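Local coordinates for protein xyloglucan-specific endo-beta-1,4-glucanase (Uncultured bacterium, PDB 4W88) that hydrolyses internal beta-1,4-glucosidic bonds of the xyloglucan backbone, as a family 5 glycoside hydrolase that degrades plant cell walls, at residues Thr49-Phe55 with Trp326-Val332; Asn11-Gly15 with Tyr335-Ala339; Asn29-Glu34 with Ser77-Arg83; Ile98-His103 with Leu142-Asn148. The protein carries 1 engineered substitution. One frame throughout, in Å; residues are numbered along the deposited sequence.

Contact 1 of 4, residues Thr49-Phe55 with Trp326-Val332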
# COMPACT_ATOMS: atom_id res chain seq x y z
N THR A 49 -16.77 9.11 -4.83
CA THR A 49 -17.41 7.96 -5.46
C THR A 49 -16.89 6.67 -4.84
O THR A 49 -17.65 5.71 -4.60
CB THR A 49 -17.15 7.99 -6.99
OG1 THR A 49 -17.60 9.22 -7.54
CG2 THR A 49 -17.80 6.86 -7.71
N VAL A 50 -15.57 6.64 -4.61
CA VAL A 50 -14.94 5.52 -3.89
C VAL A 50 -15.59 5.31 -2.50
O VAL A 50 -16.06 4.21 -2.17
CB VAL A 50 -13.40 5.77 -3.77
CG1 VAL A 50 -12.72 4.74 -2.88
CG2 VAL A 50 -12.77 5.74 -5.19
N ASN A 51 -15.61 6.38 -1.71
CA ASN A 51 -16.17 6.37 -0.39
C ASN A 51 -17.65 5.91 -0.40
O ASN A 51 -18.10 5.07 0.40
CB ASN A 51 -16.10 7.75 0.27
CG ASN A 51 -16.48 7.71 1.74
OD1 ASN A 51 -15.95 6.91 2.55
ND2 ASN A 51 -17.40 8.60 2.09
N ASP A 52 -18.41 6.47 -1.33
CA ASP A 52 -19.85 6.21 -1.36
C ASP A 52 -20.18 4.75 -1.64
O ASP A 52 -21.25 4.23 -1.20
CB ASP A 52 -20.51 7.09 -2.41
CG ASP A 52 -20.55 8.59 -2.05
OD1 ASP A 52 -20.43 8.97 -0.84
OD2 ASP A 52 -20.81 9.37 -3.04
N ARG A 53 -19.27 4.07 -2.35
CA ARG A 53 -19.56 2.67 -2.77
C ARG A 53 -19.30 1.79 -1.59
O ARG A 53 -19.67 0.62 -1.59
CB ARG A 53 -18.65 2.27 -3.95
CG ARG A 53 -19.01 1.00 -4.72
CD ARG A 53 -20.39 1.11 -5.41
NE ARG A 53 -20.54 0.12 -6.46
CZ ARG A 53 -20.91 -1.10 -6.26
NH1 ARG A 53 -21.18 -1.56 -5.05
NH2 ARG A 53 -20.93 -1.91 -7.27
N GLY A 54 -18.58 2.29 -0.57
CA GLY A 54 -18.24 1.46 0.56
C GLY A 54 -16.77 1.29 0.91
O GLY A 54 -16.43 0.63 1.90
N PHE A 55 -15.90 1.83 0.07
CA PHE A 55 -14.47 1.84 0.37
C PHE A 55 -14.21 3.08 1.19
O PHE A 55 -13.98 4.17 0.65
CB PHE A 55 -13.65 1.89 -0.90
CG PHE A 55 -13.80 0.70 -1.83
CD1 PHE A 55 -13.02 -0.46 -1.67
CD2 PHE A 55 -14.58 0.80 -2.96
CE1 PHE A 55 -13.09 -1.46 -2.62
CE2 PHE A 55 -14.64 -0.21 -3.90
CZ PHE A 55 -13.93 -1.36 -3.71
N TRP A 326 -18.59 2.32 -12.05
CA TRP A 326 -17.75 1.21 -11.81
C TRP A 326 -17.68 0.31 -13.05
O TRP A 326 -18.73 0.04 -13.69
CB TRP A 326 -18.18 0.47 -10.53
CG TRP A 326 -18.09 1.36 -9.34
CD1 TRP A 326 -19.05 2.21 -8.89
CD2 TRP A 326 -16.95 1.53 -8.48
NE1 TRP A 326 -18.60 2.89 -7.76
CE2 TRP A 326 -17.29 2.53 -7.54
CE3 TRP A 326 -15.65 0.97 -8.42
CZ2 TRP A 326 -16.39 2.93 -6.52
CZ3 TRP A 326 -14.79 1.36 -7.41
CH2 TRP A 326 -15.13 2.36 -6.51
N TYR A 327 -16.48 -0.15 -13.39
CA TYR A 327 -16.34 -1.05 -14.56
C TYR A 327 -17.09 -2.38 -14.43
O TYR A 327 -17.53 -2.97 -15.43
CB TYR A 327 -14.89 -1.41 -14.78
CG TYR A 327 -14.00 -0.30 -15.29
CD1 TYR A 327 -14.16 0.22 -16.58
CD2 TYR A 327 -12.98 0.26 -14.47
CE1 TYR A 327 -13.36 1.26 -17.03
CE2 TYR A 327 -12.15 1.28 -14.95
CZ TYR A 327 -12.36 1.77 -16.19
OH TYR A 327 -11.57 2.75 -16.69
N ASN A 328 -17.17 -2.89 -13.20
CA ASN A 328 -17.71 -4.22 -12.96
C ASN A 328 -18.41 -4.25 -11.61
O ASN A 328 -17.76 -4.39 -10.60
CB ASN A 328 -16.61 -5.28 -13.09
CG ASN A 328 -17.16 -6.66 -13.09
OD1 ASN A 328 -18.05 -7.01 -12.31
ND2 ASN A 328 -16.66 -7.48 -14.00
N ASP A 329 -19.72 -4.03 -11.60
CA ASP A 329 -20.38 -3.83 -10.31
C ASP A 329 -20.46 -5.13 -9.51
O ASP A 329 -20.52 -5.10 -8.28
CB ASP A 329 -21.81 -3.30 -10.49
CG ASP A 329 -21.85 -1.81 -10.70
OD1 ASP A 329 -21.18 -1.06 -9.98
OD2 ASP A 329 -22.53 -1.44 -11.64
N ASP A 330 -20.42 -6.29 -10.18
CA ASP A 330 -20.43 -7.57 -9.43
C ASP A 330 -19.14 -7.80 -8.61
O ASP A 330 -19.16 -8.24 -7.45
CB ASP A 330 -20.63 -8.74 -10.38
CG ASP A 330 -22.06 -8.85 -10.91
OD1 ASP A 330 -22.96 -8.15 -10.46
OD2 ASP A 330 -22.28 -9.71 -11.73
N ILE A 331 -17.98 -7.54 -9.24
CA ILE A 331 -16.71 -7.57 -8.52
C ILE A 331 -16.69 -6.59 -7.35
O ILE A 331 -16.33 -6.94 -6.20
CB ILE A 331 -15.52 -7.32 -9.47
CG1 ILE A 331 -15.39 -8.50 -10.46
CG2 ILE A 331 -14.21 -7.13 -8.72
CD1 ILE A 331 -14.35 -8.37 -11.53
N VAL A 332 -17.13 -5.38 -7.63
CA VAL A 332 -17.12 -4.34 -6.60
C VAL A 332 -18.01 -4.67 -5.42
O VAL A 332 -17.59 -4.51 -4.25
CB VAL A 332 -17.35 -2.96 -7.21
CG1 VAL A 332 -17.49 -1.88 -6.14
CG2 VAL A 332 -16.19 -2.63 -8.11
O HOH W 1 -19.93 4.85 -5.89

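Contact 2 of 4, residues Asn11-Gly15 with Tyr335-Ala339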
# COMPACT_ATOMS: atom_id res chain seq x y z
N ASN A 11 -12.35 0.27 12.17
CA ASN A 11 -13.30 1.19 11.53
C ASN A 11 -13.35 1.07 10.01
O ASN A 11 -14.26 1.63 9.39
CB ASN A 11 -12.99 2.64 11.96
CG ASN A 11 -13.26 2.87 13.39
OD1 ASN A 11 -14.42 2.81 13.80
ND2 ASN A 11 -12.21 2.96 14.19
N ILE A 12 -12.38 0.39 9.43
CA ILE A 12 -12.29 0.25 7.98
C ILE A 12 -13.19 -0.91 7.54
O ILE A 12 -13.11 -2.00 8.08
CB ILE A 12 -10.83 -0.03 7.55
CG1 ILE A 12 -9.97 1.14 7.90
CG2 ILE A 12 -10.79 -0.36 6.07
CD1 ILE A 12 -8.48 0.96 7.67
N ASN A 13 -13.99 -0.66 6.52
CA ASN A 13 -14.70 -1.74 5.81
C ASN A 13 -13.69 -2.45 4.93
O ASN A 13 -13.30 -3.59 5.19
CB ASN A 13 -15.88 -1.18 4.98
CG ASN A 13 -16.61 -2.28 4.22
OD1 ASN A 13 -16.59 -3.46 4.63
ND2 ASN A 13 -17.27 -1.91 3.12
N ILE A 14 -13.30 -1.77 3.89
CA ILE A 14 -12.31 -2.25 2.92
C ILE A 14 -11.73 -0.98 2.26
O ILE A 14 -12.41 0.05 2.19
CB ILE A 14 -12.89 -3.29 1.95
CG1 ILE A 14 -11.82 -3.94 1.06
CG2 ILE A 14 -14.00 -2.76 1.07
CD1 ILE A 14 -12.27 -5.23 0.46
N GLY A 15 -10.49 -1.06 1.81
CA GLY A 15 -9.84 0.06 1.18
C GLY A 15 -9.57 -0.05 -0.32
O GLY A 15 -9.75 -1.07 -0.95
N TYR A 335 -16.45 -7.03 -2.96
CA TYR A 335 -15.48 -6.36 -2.08
C TYR A 335 -16.18 -5.58 -0.99
O TYR A 335 -15.95 -5.79 0.18
CB TYR A 335 -14.60 -5.38 -2.88
CG TYR A 335 -13.43 -6.02 -3.66
CD1 TYR A 335 -12.55 -6.91 -3.04
CD2 TYR A 335 -13.18 -5.66 -5.01
CE1 TYR A 335 -11.50 -7.47 -3.74
CE2 TYR A 335 -12.10 -6.22 -5.71
CZ TYR A 335 -11.24 -7.09 -5.06
OH TYR A 335 -10.17 -7.67 -5.72
N VAL A 336 -17.04 -4.65 -1.40
CA VAL A 336 -17.59 -3.78 -0.39
C VAL A 336 -18.56 -4.48 0.60
O VAL A 336 -18.79 -3.97 1.73
CB VAL A 336 -18.20 -2.50 -0.99
CG1 VAL A 336 -17.15 -1.70 -1.78
CG2 VAL A 336 -19.35 -2.78 -1.92
N ASN A 337 -19.16 -5.58 0.14
CA ASN A 337 -20.07 -6.32 0.96
C ASN A 337 -19.45 -7.52 1.59
O ASN A 337 -20.13 -8.41 2.08
CB ASN A 337 -21.33 -6.73 0.17
CG ASN A 337 -22.08 -5.55 -0.38
OD1 ASN A 337 -22.49 -5.53 -1.50
ND2 ASN A 337 -22.35 -4.63 0.42
N HIS A 338 -18.14 -7.54 1.64
CA HIS A 338 -17.44 -8.72 2.11
C HIS A 338 -17.88 -9.19 3.47
O HIS A 338 -17.83 -10.36 3.76
CB HIS A 338 -15.92 -8.48 2.07
CG HIS A 338 -15.42 -7.57 3.13
ND1 HIS A 338 -14.93 -8.03 4.33
CD2 HIS A 338 -15.37 -6.21 3.20
CE1 HIS A 338 -14.53 -7.02 5.07
NE2 HIS A 338 -14.82 -5.90 4.42
N ALA A 339 -18.26 -8.27 4.34
CA ALA A 339 -18.59 -8.67 5.66
C ALA A 339 -20.05 -9.08 5.82
O ALA A 339 -20.40 -9.50 6.90
CB ALA A 339 -18.22 -7.61 6.67
O HOH W 2 -18.58 -5.39 4.14

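Contact 3 of 4, residues Asn29-Glu34 with Ser77-Arg83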
# COMPACT_ATOMS: atom_id res chain seq x y z
N ASN A 29 9.87 16.95 -12.72
CA ASN A 29 9.59 17.68 -11.50
C ASN A 29 8.41 18.59 -11.75
O ASN A 29 8.54 19.81 -11.67
CB ASN A 29 10.84 18.47 -11.04
CG ASN A 29 10.62 19.25 -9.80
OD1 ASN A 29 9.95 18.90 -8.90
ND2 ASN A 29 11.29 20.36 -9.76
N SER A 30 7.25 17.99 -11.89
CA SER A 30 6.08 18.70 -12.27
C SER A 30 4.86 18.00 -11.65
O SER A 30 4.82 16.76 -11.54
CB SER A 30 5.90 18.65 -13.81
OG SER A 30 4.64 19.22 -14.04
N VAL A 31 3.85 18.78 -11.31
CA VAL A 31 2.53 18.20 -10.95
C VAL A 31 1.89 17.33 -12.05
O VAL A 31 1.02 16.50 -11.76
CB VAL A 31 1.52 19.24 -10.39
CG1 VAL A 31 2.07 19.90 -9.13
CG2 VAL A 31 1.16 20.21 -11.47
N ASN A 32 2.36 17.50 -13.29
CA ASN A 32 1.87 16.73 -14.38
C ASN A 32 2.23 15.25 -14.31
O ASN A 32 1.69 14.44 -15.09
CB ASN A 32 2.28 17.34 -15.70
CG ASN A 32 1.62 18.67 -15.89
OD1 ASN A 32 0.42 18.89 -15.56
ND2 ASN A 32 2.40 19.60 -16.33
N ALA A 33 3.11 14.89 -13.35
CA ALA A 33 3.40 13.46 -13.10
C ALA A 33 2.12 12.69 -12.85
O ALA A 33 1.99 11.52 -13.26
CB ALA A 33 4.33 13.28 -11.91
N GLU A 34 1.15 13.36 -12.20
CA GLU A 34 -0.11 12.74 -11.83
C GLU A 34 -0.87 12.10 -13.00
O GLU A 34 -1.45 11.03 -12.83
CB GLU A 34 -1.02 13.72 -11.10
CG GLU A 34 -2.34 13.11 -10.66
CD GLU A 34 -3.18 14.02 -9.80
OE1 GLU A 34 -2.77 15.22 -9.65
OE2 GLU A 34 -4.28 13.61 -9.34
N SER A 77 9.54 19.46 -3.78
CA SER A 77 9.08 20.64 -4.51
C SER A 77 7.76 21.11 -3.91
O SER A 77 6.85 20.31 -3.69
CB SER A 77 8.88 20.32 -5.99
OG SER A 77 8.72 21.51 -6.70
N ALA A 78 7.65 22.41 -3.64
CA ALA A 78 6.46 22.93 -2.99
C ALA A 78 5.19 22.60 -3.72
O ALA A 78 4.15 22.32 -3.06
CB ALA A 78 6.56 24.44 -2.78
N ASP A 79 5.19 22.68 -5.06
CA ASP A 79 3.98 22.43 -5.81
C ASP A 79 3.50 20.97 -5.66
O ASP A 79 2.30 20.67 -5.60
CB ASP A 79 4.22 22.77 -7.28
CG ASP A 79 5.45 21.95 -7.96
OD1 ASP A 79 6.40 21.37 -7.44
OD2 ASP A 79 5.53 21.93 -9.18
N TRP A 80 4.46 20.05 -5.63
CA TRP A 80 4.17 18.65 -5.46
C TRP A 80 3.65 18.35 -4.06
O TRP A 80 2.58 17.67 -3.92
CB TRP A 80 5.37 17.77 -5.75
CG TRP A 80 5.09 16.33 -5.70
CD1 TRP A 80 5.54 15.42 -4.80
CD2 TRP A 80 4.30 15.60 -6.64
NE1 TRP A 80 5.08 14.17 -5.14
CE2 TRP A 80 4.31 14.27 -6.26
CE3 TRP A 80 3.57 15.98 -7.77
CZ2 TRP A 80 3.64 13.28 -6.97
CZ3 TRP A 80 2.93 15.02 -8.52
CH2 TRP A 80 3.00 13.66 -8.13
N LEU A 81 4.32 18.88 -3.03
CA LEU A 81 3.79 18.70 -1.71
C LEU A 81 2.36 19.27 -1.56
O LEU A 81 1.49 18.60 -0.94
CB LEU A 81 4.71 19.37 -0.70
CG LEU A 81 4.31 19.20 0.77
CD1 LEU A 81 4.26 17.77 1.17
CD2 LEU A 81 5.36 19.86 1.65
N ALA A 82 2.09 20.44 -2.13
CA ALA A 82 0.75 21.03 -2.13
C ALA A 82 -0.28 20.14 -2.80
O ALA A 82 -1.38 19.95 -2.27
CB ALA A 82 0.75 22.41 -2.70
N ARG A 83 0.09 19.52 -3.91
CA ARG A 83 -0.84 18.64 -4.61
C ARG A 83 -1.14 17.38 -3.86
O ARG A 83 -2.28 16.98 -3.77
CB ARG A 83 -0.34 18.34 -6.02
CG ARG A 83 -1.26 17.46 -6.82
CD ARG A 83 -2.68 18.04 -6.90
NE ARG A 83 -3.52 17.11 -7.62
CZ ARG A 83 -4.85 17.06 -7.51
NH1 ARG A 83 -5.51 17.92 -6.77
NH2 ARG A 83 -5.51 16.10 -8.10
O HOH W 3 7.29 18.73 -8.62
O HOH W 4 4.39 21.61 -11.36

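Contact 4 of 4, residues Ile98-His103 with Leu142-Asn148. With TRS (2-amino-2-hydroxymethyl-propane-1,3-diol), chain E.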
# COMPACT_ATOMS: atom_id res chain seq x y z
N ILE A 98 -7.00 6.84 5.75
CA ILE A 98 -6.09 7.20 4.68
C ILE A 98 -4.72 6.57 4.92
O ILE A 98 -4.21 6.67 6.06
CB ILE A 98 -5.91 8.73 4.56
CG1 ILE A 98 -7.27 9.41 4.48
CG2 ILE A 98 -5.04 9.07 3.34
CD1 ILE A 98 -7.24 10.91 4.75
N ILE A 99 -4.11 6.07 3.88
CA ILE A 99 -2.70 5.76 3.92
C ILE A 99 -1.98 6.56 2.89
O ILE A 99 -2.30 6.50 1.73
CB ILE A 99 -2.40 4.26 3.71
CG1 ILE A 99 -3.05 3.40 4.80
CG2 ILE A 99 -0.91 4.01 3.54
CD1 ILE A 99 -2.95 1.89 4.49
N LEU A 100 -0.97 7.29 3.35
CA LEU A 100 0.01 7.97 2.50
C LEU A 100 1.33 7.16 2.51
O LEU A 100 1.87 6.90 3.59
CB LEU A 100 0.34 9.35 3.05
CG LEU A 100 1.35 10.17 2.28
CD1 LEU A 100 0.92 10.46 0.85
CD2 LEU A 100 1.65 11.45 3.09
N ASP A 101 1.81 6.75 1.34
CA ASP A 101 3.09 6.07 1.27
C ASP A 101 4.17 6.87 0.55
O ASP A 101 3.92 7.99 0.08
CB ASP A 101 2.95 4.66 0.69
CG ASP A 101 2.94 4.56 -0.84
OD1 ASP A 101 3.14 5.54 -1.53
OD2 ASP A 101 2.77 3.35 -1.32
N THR A 102 5.38 6.30 0.49
CA THR A 102 6.28 6.55 -0.64
C THR A 102 6.19 5.29 -1.52
O THR A 102 5.97 4.17 -1.00
CB THR A 102 7.73 6.83 -0.21
OG1 THR A 102 8.43 5.62 0.22
CG2 THR A 102 7.83 7.91 0.81
N HIS A 103 6.40 5.44 -2.81
CA HIS A 103 6.01 4.42 -3.74
C HIS A 103 7.19 3.95 -4.64
O HIS A 103 8.02 3.19 -4.12
CB HIS A 103 4.71 4.75 -4.48
CG HIS A 103 3.93 3.52 -4.83
ND1 HIS A 103 3.17 2.84 -3.89
CD2 HIS A 103 3.78 2.85 -6.00
CE1 HIS A 103 2.59 1.80 -4.48
NE2 HIS A 103 2.95 1.79 -5.75
N LEU A 142 -5.47 9.40 9.39
CA LEU A 142 -4.35 9.42 8.42
C LEU A 142 -3.18 8.59 9.02
O LEU A 142 -2.67 8.88 10.12
CB LEU A 142 -3.87 10.84 8.14
CG LEU A 142 -2.59 11.01 7.25
CD1 LEU A 142 -2.82 10.40 5.90
CD2 LEU A 142 -2.26 12.46 7.08
N MSE A 143 -2.73 7.60 8.23
CA MSE A 143 -1.65 6.70 8.57
C MSE A 143 -0.58 6.84 7.52
O MSE A 143 -0.87 7.25 6.35
CB MSE A 143 -2.23 5.30 8.55
CG MSE A 143 -3.42 5.16 9.48
SE MSE A 143 -4.11 3.31 9.59
CE MSE A 143 -5.17 3.24 7.97
N PHE A 144 0.67 6.60 7.91
CA PHE A 144 1.81 6.68 7.02
C PHE A 144 2.40 5.28 6.83
O PHE A 144 2.61 4.55 7.80
CB PHE A 144 2.94 7.56 7.59
CG PHE A 144 2.59 9.01 7.85
CD1 PHE A 144 1.56 9.72 7.19
CD2 PHE A 144 3.42 9.74 8.73
CE1 PHE A 144 1.32 11.06 7.48
CE2 PHE A 144 3.21 11.07 8.96
CZ PHE A 144 2.16 11.73 8.33
N GLU A 145 2.71 4.97 5.57
CA GLU A 145 3.37 3.71 5.20
C GLU A 145 4.71 4.05 4.57
O GLU A 145 4.82 4.70 3.53
CB GLU A 145 2.46 2.91 4.25
CG GLU A 145 3.04 1.54 3.79
CD GLU A 145 2.04 0.76 2.92
OE1 GLU A 145 1.00 1.37 2.56
OE2 GLU A 145 2.32 -0.44 2.57
N GLY A 146 5.79 3.72 5.29
CA GLY A 146 7.10 4.31 5.01
C GLY A 146 7.66 4.05 3.61
O GLY A 146 8.21 4.97 2.99
N MSE A 147 7.45 2.81 3.13
CA MSE A 147 8.02 2.33 1.88
C MSE A 147 7.02 1.42 1.21
O MSE A 147 6.13 0.85 1.86
CB MSE A 147 9.34 1.52 2.10
CG MSE A 147 10.36 2.35 2.86
SE MSE A 147 12.01 1.29 3.13
CE MSE A 147 11.47 0.28 4.71
N ASN A 148 7.24 1.24 -0.10
CA ASN A 148 6.44 0.31 -0.92
C ASN A 148 7.35 -0.67 -1.61
O ASN A 148 8.23 -0.27 -2.40
CB ASN A 148 5.66 1.05 -1.98
CG ASN A 148 4.75 0.12 -2.77
OD1 ASN A 148 3.80 -0.42 -2.20
ND2 ASN A 148 5.15 -0.17 -4.01
C TRS E . 2.63 -2.41 -7.71
C1 TRS E . 3.71 -2.05 -6.67
C2 TRS E . 3.42 -2.81 -8.95
C3 TRS E . 1.62 -1.24 -7.74
N TRS E . 1.88 -3.56 -7.19
O1 TRS E . 3.18 -1.79 -5.39
O2 TRS E . 2.39 -2.67 -9.90
O3 TRS E . 2.32 0.09 -8.00
O HOH W 5 8.99 3.20 -1.39
O HOH W 6 7.84 0.09 -5.13

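Contact 1 of 4, residues Thr49-Phe55 with Trp326-Val332
Arg53 meets Asp329 in a salt bridge, with Arg53 NH2 2.9 Å from Asp329 OD1. The carboxylate oxygen is approached on its anti side, and the N-H...O angle is 148°. The same NH2 makes a weak bond to the backbone O of Asp329. Asp333, one turn further along helix 329-336, pairs with the other terminal nitrogen, NH1.

The cation also stands over the indole of Trp326. Arg53 CZ lies 4.8 Å from the centroid of the five-membered ring, a cation-pi contact. The guanidinium is upright here, its plane 86° from the indole. The arginine chain leaves with CG anti to the backbone N (chi1 -166°) and bends at chi2, which lays CB, CG and CD along the same indole face. Arg53 CD is 3.4 Å from Trp326 NE1.

Apolar contacts complete the joint. Val332 CG1 sits over one guanidinium face, 3.5 Å from Arg53 CZ. Phe55 CE2 touches Trp326 CH2 at 3.7 Å, and the ring planes are close to parallel but offset, with little face shared. A water bridges Thr49 O and Trp326 NE1 at the indole edge.

With an alanine in place of Arg53, Asp329 and Asp333 would probably lack their cation and part of the indole face would lose its cover. One arginine thus serves both as ion-pair partner and as cover for the indole, joining the end of helix 44-53 to the start of helix 329-336.

Contact 2 of 4, residues Asn11-Gly15 with Tyr335-Ala339
Tyr335 meets Ile14 through its ring and its backbone. Ile14 CD1 lies 3.9 Å from Tyr335 CD1. Ile14 CG2 is 3.7 Å from Tyr335 O. The Ile14 chain is extended, with CG1 anti to the backbone N (chi1 -172°), and this carries CD1 to the tyrosine. Ile303 of a barrel strand and Trp286 of helix 280-295 also pack on Tyr335.

Val336 offers its carbonyl to Asn13. Asn13 ND2 donates to Val336 O at 2.9 Å, almost straight at 174°. The donor lies in the carbonyl plane, on a lone pair. The second acceptor for ND2 is Gly54 O. A water joins Val336 O, Asn13 OD1 and Ala339 N.

At His338 the imidazole turns back toward Asn13. His338 NE2 donates to Asn13 O at 2.9 Å, reaching it from well above the carbonyl plane. The Asn13 amide and the imidazole are only 13° from parallel. On the other side of the ring, ND1 is hydrogen-bonded to Asp295, which fixes the ring's rotation. Ile14 CB rests 4.0 Å from His338 CD2.

With an alanine at Asn13, Val336 O and Gly54 O would probably both lose their amide donor. The side-chain amide and backbone carbonyl of one asparagine thus hold the C-terminal tail against the entry to the first barrel strand, and Asp295 would tend to polarise the imidazole.

Contact 3 of 4, residues Asn29-Glu34 with Ser77-Arg83
The Arg83 guanidinium takes Glu34 at its edge, side-on. Two nitrogens each reach one carboxylate oxygen. Arg83 NE donates to Glu34 OE1 at 2.9 Å, and Arg83 NH2 donates to Glu34 OE2 at 3.0 Å. OE2 is met on its syn lone pair. The two planes are 28° apart, so the groups are nearly coplanar, while the side chains cross at about a right angle. Thr42 reinforces the pair: its OG1 bonds to Glu34 OE2 and its O accepts from Arg83 NH2. Arg83 NH1 turns to Glu86.

The Trp80 ring presents its edge to the loop 29-34. Val31 CA lies there, near the ring plane, 4.0 Å from Trp80 CE3. Ala33 CB comes in obliquely, 4.0 Å from Trp80 CH2. His67 stacks on the indole.

Val31 lies along the start of helix 78-92, with CG1 3.6 Å from Asp79 O. Its CG1 is anti to the carbonyl carbon (chi1 -60°), which points that methyl at the helix. Two waters bind the Asp79 carboxylate to the loop, one through Asn29 OD1 and one through Val31 N. Within the loop, Ser30 OG accepts from Asn32 N at 3.0 Å.

That last bond makes an ST turn. The contact as a whole lays the long loop after the first strand of a TIM barrel against the first turns of the helix following the second strand.

Contact 4 of 4, residues Ile98-His103 with Leu142-Asn148
Met143 N donates to Ile98 O at 2.8 Å. Two more backbone bonds, Leu100 N to Met143 O and Glu145 N to Leu100 O, join the strands. Ile99, Met143 and Glu145 share one face of the sheet. Ile99 CG2 is 3.4 Å from Glu145 OE1, whose charge is met by Arg59. On the other face Leu142 CD1 packs 3.6 Å from Ile98 CG2.

His103 and Asn148 lie just beyond the C-terminal ends of strands 97-101 and 142-145, neighbours in the parallel barrel of the TIM fold, where family 5 enzymes carry their active sites. Asn148 stacks over one face of the His103 ring, its amide 18° from parallel, with Asn148 CG 3.2 Å from His103 CE1. Asn148 CG is anti to the backbone N (chi1 -176°), which sets the amide over the imidazole. Within 98-103, His103 ND1 donates to Asp101 OD2 at 2.7 Å. That bond is nearly straight and lies in the imidazole plane, on the syn lone pair of the carboxylate.

His103 and Asn148 both hold a Tris molecule, probably from the crystallisation liquor. His103 NE2 is hydrogen-bonded to Tris O3 at 2.9 Å, and Asn148 ND2 donates to Tris O1 at 2.9 Å. Glu271 binds the same Tris. Thr102 OG1 donates to Gly146 O at 2.9 Å.

How the contacts relate
After an N-terminal helix, 11-15 leads into the first barrel strand and opens contact 2, which closes only at 335-339. Its loop encloses the other three contacts. Residues 29-34 then open contact 3, and 49-55 begins contact 1. Residues 77-83 close contact 3 while contact 1 is still open, so these two cross. Contact 4 follows contact 3 in series, formed by neighbouring strands 97-101 and 142-145, and nests inside contact 1. Contacts 1 and 2 share helix 329-336 and touch, with Phe55 CE2 3.6 Å from Val336 CG1. Ile12 CD1 packs on Met143 CE at 4.0 Å, linking contacts 2 and 4. Contact 3 stands apart, its centre about 31 Å from that of contact 2.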